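Local structure of thermospermine synthase (Medicago truncatula, 6BQ6) at the interface of chains A and B and the interface of chains A and C. The protein catalyses formation of thermospermine, probably by transferring the aminopropyl group of decarboxylated S-adenosylmethionine to spermidine. Sequence-based numbering; all coordinates share one arbitrary frame. Chains: chain A/B/C, Thermospermine synthase.

Contact 1 joins chain A to chain B, whereas contacts 2 and 3 join chain A to chain C, in an assembly of four copies. The C-alpha centres of contacts 2 and 3 lie about 8 Å apart and share A:Arg40; contact 1 is about 21 Å from contact 2 and 18 Å from contact 3. Strand 29-34 serves contacts 1 and 2, strand 39-45 all three. One N-terminal beta segment of each copy thus pairs with two neighbours, as expected of a tetramerisation domain. Each centre is 21 to 24 Å from an Asp181, the likely catalytic base, so the contacts probably serve assembly rather than catalysis directly.

Contact 1: the interface of chains A and B. Residues chain A 29, 45-47; chain B 30-31, 45, 48, 62.
The aromatic ring of B:Tyr31 merely skirts A:Cys29, with CD1 4.3 Å from SG; the indole of B:Trp30 contributes no buried surface, and that residue touches chain A through its backbone O, 3.3 Å from A:Cys29 CA. The patch belongs to the spermidine synthase tetramerisation domain, whose N-terminal strands 29-34 run antiparallel across the two chains, with A:Cys29 bridged to B:Tyr31. The thiol points off this strand pair into an aliphatic pocket of chain B. With SG anti to the carbonyl carbon (chi1 -62°), it reaches the CD1 branch of B:Leu45 at 3.6 Å and the CD2 branch of B:Leu62 at 4.0 Å. B:Ile48 fills the neighbouring ground. Its CG1 arm is extended (chi2 167°), which carries the CD1 methyl toward chain A, where it enters between the cysteine and the turn joining strands 39-45 and 47-53. There CD1 lies 3.8 Å from A:Cys29 CB and 3.8 Å from A:Ser47 CA, while the CB of A:Leu45 approaches it from 4.0 Å. The CG2 branch of B:Ile48 also lies against the turn, 3.7 Å from A:Asn46 O, which CD1 touches as well. A:Asn46 and A:Ser47 thus offer mainly backbone to the isoleucine. The two-fold repeats the arrangement, with A:Ile48 packed against the turn of chain B.

Contact 2: the interface of chains A and C. Residues chain A 34, 37-40; chain C 30.
The guanidinium of A:Arg40 lies flat on one face of the C:Trp30 indole, the two planes only 8° apart, in a cation-pi stack. CZ sits over the five-membered ring, 3.9 Å from its centroid, and NE over the six-membered ring. The aliphatic stem extends the same cover outward: CG of A:Arg40 packs 3.7 Å from CH2 of C:Trp30. A bend at chi3 (-40°) turns the guanidinium from the line of the stem so that it can lie parallel to the indole, and NH2 comes 3.7 Å from CG at the ring's inner end. Contacts round the outer rim are sparser and slighter. The carboxylate oxygen OE1 of A:Glu34 stands 3.9 Å from CZ2, beyond the rim on the arginine's side, tilted 35° to the indole; its charge may help balance that of A:Arg40. Toward the other face, the backbone O of A:Asn38 approaches CZ3 at 3.6 Å, and A:Glu37 merely brushes the ring's end with its O. C:Trp30 has 68 Å² of its surface hidden by chain A, and A:Arg40 has 30 Å² hidden by chain C. Repeated by the two-fold, this stack ties strand 29-34 of one subunit to strand 39-45 of the other and so helps hold chains A and C together.

Contact 3: the interface of chains A and C. Residues chain A 35, 40-41, 255; chain C 39-41, 255.
A:Trp41 turns the CE3–CZ3 edge of its indole toward a face of C:Trp41, edge-to-face, with the six-membered rings 84° apart and their centroids 5.1 Å from each other. The CE3 atoms are modelled too close to be taken literally, but the general packing is clear. C:Leu39 lies over one face of the A:Trp41 indole, offset toward the rim: its CD1 is 3.8 Å from the six-membered ring's centroid, a CH-pi contact, and its CD2 branch touches CH2 at 3.6 Å. On the opposite face sits CB of A:Ala255, from the same chain. C:Trp41 is similarly enclosed, with CB of C:Ala255 over the face that also receives the A:Trp41 edge, and A:Ile35 CD1 at its rim, in plane, 3.6 Å from CZ3. Each alanine also reaches across: C:Ala255 CB is 3.9 Å from CZ3 of A:Trp41. Both indoles swing away from their own backbone N (chi1 -167° in chain A, 179° in chain C), which brings them together on one side of the strand pair. The Arg40 side chains leave on the other side, their NH2 atoms 5.3 Å apart; these like charges might repel slightly. Strands 39-45 run antiparallel here, bridged at Trp41 with Trp41, so the two-fold passes through this pair; Ala255 comes from the turn between 3-10 helix 252-254 and strand 256-264, linking the tetramerisation strands to the catalytic domain.

Contact 1: the interface of chains A and B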
# COMPACT_ATOMS: atom_id res chain seq x y z
N CYS A 29 1.70 -2.21 -9.73
CA CYS A 29 2.20 -0.85 -9.76
C CYS A 29 1.09 0.13 -9.43
O CYS A 29 -0.05 -0.05 -9.92
CB CYS A 29 2.73 -0.49 -11.16
SG CYS A 29 4.15 -1.55 -11.61
N LEU A 45 -1.60 1.22 -11.95
CA LEU A 45 -1.01 1.78 -13.12
C LEU A 45 -0.79 0.77 -14.24
O LEU A 45 -0.34 -0.35 -14.01
CB LEU A 45 0.35 2.37 -12.79
CG LEU A 45 0.40 3.53 -11.80
CD1 LEU A 45 1.87 3.94 -11.71
CD2 LEU A 45 -0.49 4.67 -12.29
N ASN A 46 -1.04 1.23 -15.46
CA ASN A 46 -0.57 0.57 -16.69
C ASN A 46 0.77 1.08 -17.09
O ASN A 46 1.61 0.31 -17.49
CB ASN A 46 -1.53 0.79 -17.84
CG ASN A 46 -2.83 0.06 -17.64
OD1 ASN A 46 -2.85 -1.11 -17.21
ND2 ASN A 46 -3.93 0.71 -17.96
N SER A 47 0.96 2.39 -17.05
CA SER A 47 2.25 2.99 -17.41
C SER A 47 2.38 4.39 -16.95
O SER A 47 1.42 5.02 -16.51
CB SER A 47 2.50 2.92 -18.94
OG SER A 47 1.69 3.85 -19.55
N TRP B 30 4.82 3.42 -7.17
CA TRP B 30 5.43 2.30 -6.45
C TRP B 30 5.14 0.98 -7.14
O TRP B 30 4.05 0.78 -7.60
CB TRP B 30 4.87 2.25 -5.01
CG TRP B 30 5.29 3.42 -4.21
CD1 TRP B 30 4.67 4.62 -4.15
CD2 TRP B 30 6.47 3.55 -3.41
NE1 TRP B 30 5.38 5.50 -3.35
CE2 TRP B 30 6.51 4.86 -2.91
CE3 TRP B 30 7.51 2.68 -3.10
CZ2 TRP B 30 7.54 5.31 -2.09
CZ3 TRP B 30 8.53 3.12 -2.28
CH2 TRP B 30 8.53 4.43 -1.77
N TYR B 31 6.14 0.10 -7.21
CA TYR B 31 5.93 -1.32 -7.42
C TYR B 31 5.81 -2.00 -6.05
O TYR B 31 6.67 -1.83 -5.22
CB TYR B 31 7.11 -1.94 -8.17
CG TYR B 31 7.10 -3.46 -8.18
CD1 TYR B 31 6.13 -4.15 -8.86
CD2 TYR B 31 8.06 -4.21 -7.47
CE1 TYR B 31 6.07 -5.53 -8.85
CE2 TYR B 31 8.03 -5.59 -7.49
CZ TYR B 31 7.01 -6.24 -8.18
OH TYR B 31 6.93 -7.62 -8.19
N LEU B 45 9.11 3.74 -8.39
CA LEU B 45 9.14 3.47 -9.81
C LEU B 45 9.48 4.71 -10.63
O LEU B 45 8.85 5.76 -10.45
CB LEU B 45 7.78 3.02 -10.26
CG LEU B 45 7.30 1.60 -10.26
CD1 LEU B 45 5.86 1.55 -10.73
CD2 LEU B 45 8.13 0.82 -11.24
N ILE B 48 7.34 2.11 -16.29
CA ILE B 48 6.96 0.75 -16.63
C ILE B 48 7.33 0.57 -18.08
O ILE B 48 6.69 1.15 -18.98
CB ILE B 48 5.45 0.52 -16.39
CG1 ILE B 48 5.14 0.82 -14.92
CG2 ILE B 48 5.06 -0.88 -16.78
CD1 ILE B 48 3.65 0.95 -14.60
N LEU B 62 10.26 -3.24 -15.31
CA LEU B 62 10.03 -1.99 -14.59
C LEU B 62 11.33 -1.28 -14.46
O LEU B 62 12.33 -1.91 -14.26
CB LEU B 62 9.49 -2.28 -13.19
CG LEU B 62 8.29 -3.21 -13.17
CD1 LEU B 62 7.81 -3.41 -11.73
CD2 LEU B 62 7.14 -2.70 -14.02

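Contact 2: the interface of chains A and C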
# COMPACT_ATOMS: atom_id res chain seq x y z
N GLU A 34 -2.02 11.40 -1.22
CA GLU A 34 -2.60 11.61 0.10
C GLU A 34 -3.55 12.79 -0.16
O GLU A 34 -3.16 13.91 -0.40
CB GLU A 34 -1.52 11.90 1.16
CG GLU A 34 -1.73 11.17 2.50
CD GLU A 34 -0.42 10.69 3.16
OE1 GLU A 34 0.05 9.52 2.93
OE2 GLU A 34 0.15 11.52 3.91
N GLU A 37 -4.25 14.59 5.05
CA GLU A 37 -3.17 13.98 5.89
C GLU A 37 -3.41 12.50 6.28
O GLU A 37 -2.48 11.69 6.29
CB GLU A 37 -2.81 14.83 7.13
CG GLU A 37 -3.94 15.12 8.12
CD GLU A 37 -3.46 15.89 9.36
OE1 GLU A 37 -2.49 16.69 9.23
OE2 GLU A 37 -4.04 15.71 10.46
N ASN A 38 -4.66 12.14 6.53
CA ASN A 38 -4.94 10.79 7.00
C ASN A 38 -5.74 9.91 6.04
O ASN A 38 -6.31 8.89 6.45
CB ASN A 38 -5.70 10.89 8.32
CG ASN A 38 -4.87 11.54 9.41
OD1 ASN A 38 -5.37 12.36 10.17
ND2 ASN A 38 -3.59 11.18 9.47
N LEU A 39 -5.74 10.29 4.78
CA LEU A 39 -6.48 9.59 3.78
C LEU A 39 -5.71 9.45 2.50
O LEU A 39 -5.31 10.42 1.93
CB LEU A 39 -7.69 10.47 3.54
CG LEU A 39 -8.96 10.07 2.84
CD1 LEU A 39 -9.46 8.78 3.38
CD2 LEU A 39 -9.97 11.15 3.16
N ARG A 40 -5.49 8.22 2.08
CA ARG A 40 -4.75 7.96 0.84
C ARG A 40 -5.59 7.26 -0.18
O ARG A 40 -6.36 6.37 0.12
CB ARG A 40 -3.53 7.06 1.09
CG ARG A 40 -2.32 7.69 1.74
CD ARG A 40 -1.08 6.76 1.72
NE ARG A 40 -1.44 5.39 2.00
CZ ARG A 40 -0.62 4.46 2.50
NH1 ARG A 40 0.66 4.70 2.70
NH2 ARG A 40 -1.12 3.24 2.77
N TRP C 30 -2.06 2.09 8.81
CA TRP C 30 -3.12 2.32 7.83
C TRP C 30 -4.08 1.14 7.78
O TRP C 30 -3.65 0.02 7.84
CB TRP C 30 -2.49 2.52 6.43
CG TRP C 30 -1.69 3.77 6.36
CD1 TRP C 30 -0.40 3.92 6.70
CD2 TRP C 30 -2.16 5.06 5.98
NE1 TRP C 30 -0.01 5.24 6.56
CE2 TRP C 30 -1.09 5.96 6.14
CE3 TRP C 30 -3.39 5.55 5.55
CZ2 TRP C 30 -1.21 7.32 5.86
CZ3 TRP C 30 -3.52 6.90 5.27
CH2 TRP C 30 -2.43 7.77 5.41

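Contact 3: the interface of chains A and C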
# COMPACT_ATOMS: atom_id res chain seq x y z
N ILE A 35 -4.82 12.48 -0.21
CA ILE A 35 -5.80 13.48 -0.60
C ILE A 35 -6.09 14.41 0.59
O ILE A 35 -6.38 15.61 0.40
CB ILE A 35 -7.00 12.86 -1.39
CG1 ILE A 35 -7.63 11.71 -0.69
CG2 ILE A 35 -6.56 12.41 -2.78
CD1 ILE A 35 -8.87 11.25 -1.40
N ARG A 40 -5.49 8.22 2.08
CA ARG A 40 -4.75 7.96 0.84
C ARG A 40 -5.59 7.26 -0.18
O ARG A 40 -6.36 6.37 0.12
CB ARG A 40 -3.53 7.06 1.09
CG ARG A 40 -2.32 7.69 1.74
CD ARG A 40 -1.08 6.76 1.72
NE ARG A 40 -1.44 5.39 2.00
CZ ARG A 40 -0.62 4.46 2.50
NH1 ARG A 40 0.66 4.70 2.70
NH2 ARG A 40 -1.12 3.24 2.77
N TRP A 41 -5.44 7.69 -1.43
CA TRP A 41 -6.18 7.18 -2.59
C TRP A 41 -5.13 6.60 -3.54
O TRP A 41 -4.21 7.30 -3.93
CB TRP A 41 -6.86 8.41 -3.21
CG TRP A 41 -7.94 8.25 -4.26
CD1 TRP A 41 -8.06 8.99 -5.40
CD2 TRP A 41 -9.07 7.37 -4.24
NE1 TRP A 41 -9.18 8.62 -6.09
CE2 TRP A 41 -9.82 7.62 -5.41
CE3 TRP A 41 -9.53 6.39 -3.35
CZ2 TRP A 41 -10.98 6.93 -5.72
CZ3 TRP A 41 -10.68 5.70 -3.67
CH2 TRP A 41 -11.40 5.97 -4.84
N ALA A 255 -12.19 11.39 -5.49
CA ALA A 255 -12.59 10.79 -4.24
C ALA A 255 -13.46 11.70 -3.39
O ALA A 255 -13.45 11.61 -2.15
CB ALA A 255 -11.34 10.34 -3.45
N LEU C 39 -8.17 -0.11 -7.25
CA LEU C 39 -8.32 1.10 -6.50
C LEU C 39 -8.28 0.86 -4.99
O LEU C 39 -9.00 0.07 -4.51
CB LEU C 39 -9.67 1.66 -6.89
CG LEU C 39 -10.12 3.02 -6.50
CD1 LEU C 39 -9.19 4.07 -7.07
CD2 LEU C 39 -11.50 3.15 -7.07
N ARG C 40 -7.44 1.59 -4.30
CA ARG C 40 -7.29 1.39 -2.87
C ARG C 40 -7.57 2.66 -2.12
O ARG C 40 -7.20 3.72 -2.54
CB ARG C 40 -5.92 0.82 -2.56
CG ARG C 40 -5.88 -0.66 -2.82
CD ARG C 40 -4.50 -1.32 -2.77
NE ARG C 40 -3.51 -0.49 -2.10
CZ ARG C 40 -2.22 -0.79 -2.06
NH1 ARG C 40 -1.75 -1.94 -2.57
NH2 ARG C 40 -1.38 0.04 -1.44
N TRP C 41 -8.23 2.50 -0.99
CA TRP C 41 -8.70 3.64 -0.21
C TRP C 41 -8.18 3.38 1.18
O TRP C 41 -8.52 2.32 1.74
CB TRP C 41 -10.20 3.57 -0.27
CG TRP C 41 -11.03 4.53 0.42
CD1 TRP C 41 -12.13 4.23 1.19
CD2 TRP C 41 -10.98 5.95 0.32
NE1 TRP C 41 -12.77 5.39 1.56
CE2 TRP C 41 -12.08 6.46 1.05
CE3 TRP C 41 -10.14 6.84 -0.34
CZ2 TRP C 41 -12.32 7.80 1.17
CZ3 TRP C 41 -10.36 8.18 -0.21
CH2 TRP C 41 -11.45 8.66 0.55
N ALA C 255 -16.06 5.98 -0.30
CA ALA C 255 -15.44 6.49 -1.52
C ALA C 255 -16.32 6.38 -2.76
O ALA C 255 -15.83 6.13 -3.85
CB ALA C 255 -14.06 5.83 -1.79